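Mannitol dehydrogenase (Pseudomonas fluorescens, PDB 1LJ8) binds NAD and probably catalyses the NAD-dependent oxidation of mannitol at C2 to fructose, as a long-chain dehydrogenase. Local coordinates at residues Gly135-Asp140 with Ala147-Ile152. Numbering follows the deposited sequence.
Sequences GYCIDD and AHLPQI
Cys137 and Leu149 make the main touch here, sulfur against methyl: Cys137 SG sits 3.6 Å from Leu149 CD1. The same methyl, Leu149 CD1, lies 3.9 Å from Cys137 CB, so it packs alongside the CB-SG bond rather than only at its end. A second, looser approach comes from the first turn of the helix, where Ile152 CD1 reaches to 4.4 Å from Cys137 SG. The sulfur thus faces two methyl ends, one from Leu149 and one from Ile152, and no hydrogen bond crosses between the segments. On the cysteine, SG lies opposite the carbonyl carbon and beside its own backbone N (chi1 -55°), which lays the CB-SG bond across the Leu149 methyl, and CD1 meets its flank. Leu149 reaches across by an extended route: with CD1 anti to CA (chi2 171°), that methyl stands at the far reach of the side chain. Leu149 also occupies the N-cap position of helix 150-157, and its carbonyl O takes a weak bond from Ile152 N at 3.1 Å. Cys137 has a left-handed helical backbone where the chain enters the weakly bonded strand 138-139, and its backbone is hydrogen-bonded to Met146. Phe145 and Phe166 touch both Cys137 and Ile152, extending this apolar patch, and Phe206 of helix 195-210 adds to the packing on Ile152. The contact joins a short antiparallel beta hairpin, strands 138-139 and 144-145, to the helix that follows it, near the cofactor (about 7 Å from the Cys137 side chain to NAD) within the Rossmann-type NAD-binding region of this long-chain dehydrogenase.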
# COMPACT_ATOMS: atom_id res chain seq x y z
N GLY A 135 -8.00 3.73 -2.99
CA GLY A 135 -8.24 5.18 -2.95
C GLY A 135 -8.36 5.91 -4.29
O GLY A 135 -8.71 7.09 -4.32
N TYR A 136 -8.13 5.22 -5.40
CA TYR A 136 -8.13 5.89 -6.70
C TYR A 136 -9.46 5.90 -7.46
O TYR A 136 -9.58 6.56 -8.50
CB TYR A 136 -7.02 5.31 -7.58
CG TYR A 136 -5.63 5.51 -6.97
CD1 TYR A 136 -5.19 4.73 -5.88
CD2 TYR A 136 -4.81 6.54 -7.43
CE1 TYR A 136 -3.96 4.99 -5.28
CE2 TYR A 136 -3.56 6.83 -6.82
CZ TYR A 136 -3.14 6.04 -5.75
OH TYR A 136 -1.93 6.33 -5.16
N CYS A 137 -10.41 5.14 -6.95
CA CYS A 137 -11.75 5.12 -7.49
C CYS A 137 -11.88 4.75 -8.96
O CYS A 137 -12.68 5.38 -9.67
CB CYS A 137 -12.41 6.49 -7.25
SG CYS A 137 -12.39 6.96 -5.48
N ILE A 138 -11.07 3.81 -9.44
CA ILE A 138 -11.24 3.35 -10.83
C ILE A 138 -11.77 1.93 -10.70
O ILE A 138 -11.22 1.13 -9.93
CB ILE A 138 -9.91 3.27 -11.63
CG1 ILE A 138 -9.34 4.67 -11.86
CG2 ILE A 138 -10.15 2.49 -12.99
CD1 ILE A 138 -10.12 5.47 -12.83
N ASP A 139 -12.85 1.61 -11.42
CA ASP A 139 -13.44 0.26 -11.41
C ASP A 139 -12.58 -0.57 -12.39
O ASP A 139 -12.60 -0.32 -13.60
CB ASP A 139 -14.89 0.34 -11.90
CG ASP A 139 -15.62 -1.01 -11.93
OD1 ASP A 139 -14.98 -2.09 -11.98
OD2 ASP A 139 -16.87 -0.96 -11.93
N ASP A 140 -11.80 -1.54 -11.88
CA ASP A 140 -10.94 -2.35 -12.75
C ASP A 140 -11.65 -3.22 -13.78
O ASP A 140 -11.05 -3.57 -14.79
CB ASP A 140 -10.00 -3.20 -11.90
CG ASP A 140 -9.10 -2.36 -11.05
OD1 ASP A 140 -8.39 -1.53 -11.65
OD2 ASP A 140 -9.12 -2.49 -9.80
N ALA A 147 -17.43 7.99 -10.66
CA ALA A 147 -17.97 9.33 -10.39
C ALA A 147 -19.14 9.36 -9.44
O ALA A 147 -19.37 10.37 -8.76
CB ALA A 147 -18.36 9.99 -11.69
N HIS A 148 -19.87 8.24 -9.37
CA HIS A 148 -21.05 8.15 -8.50
C HIS A 148 -20.79 8.04 -7.01
O HIS A 148 -21.72 8.21 -6.20
CB HIS A 148 -21.91 6.95 -8.90
CG HIS A 148 -21.19 5.64 -8.72
ND1 HIS A 148 -20.20 5.21 -9.59
CD2 HIS A 148 -21.27 4.71 -7.74
CE1 HIS A 148 -19.69 4.07 -9.13
NE2 HIS A 148 -20.32 3.75 -8.01
N LEU A 149 -19.55 7.74 -6.62
CA LEU A 149 -19.25 7.62 -5.21
C LEU A 149 -19.66 8.93 -4.54
O LEU A 149 -19.44 10.02 -5.09
CB LEU A 149 -17.75 7.35 -4.96
CG LEU A 149 -17.32 5.97 -5.47
CD1 LEU A 149 -15.77 5.82 -5.42
CD2 LEU A 149 -18.02 4.92 -4.62
N PRO A 150 -20.24 8.83 -3.35
CA PRO A 150 -20.70 10.00 -2.58
C PRO A 150 -19.67 11.09 -2.30
O PRO A 150 -19.95 12.28 -2.43
CB PRO A 150 -21.28 9.37 -1.30
CG PRO A 150 -20.51 8.00 -1.20
CD PRO A 150 -20.50 7.57 -2.64
N GLN A 151 -18.46 10.69 -1.91
CA GLN A 151 -17.44 11.67 -1.60
C GLN A 151 -16.96 12.36 -2.90
O GLN A 151 -16.55 13.53 -2.87
CB GLN A 151 -16.28 10.98 -0.85
CG GLN A 151 -15.55 9.93 -1.68
CD GLN A 151 -16.13 8.50 -1.62
OE1 GLN A 151 -17.35 8.28 -1.58
NE2 GLN A 151 -15.22 7.50 -1.65
N ILE A 152 -17.01 11.65 -4.03
CA ILE A 152 -16.63 12.26 -5.31
C ILE A 152 -17.74 13.25 -5.70
O ILE A 152 -17.46 14.37 -6.14
CB ILE A 152 -16.46 11.20 -6.45
CG1 ILE A 152 -15.25 10.28 -6.12
CG2 ILE A 152 -16.25 11.92 -7.82
CD1 ILE A 152 -13.93 11.00 -6.04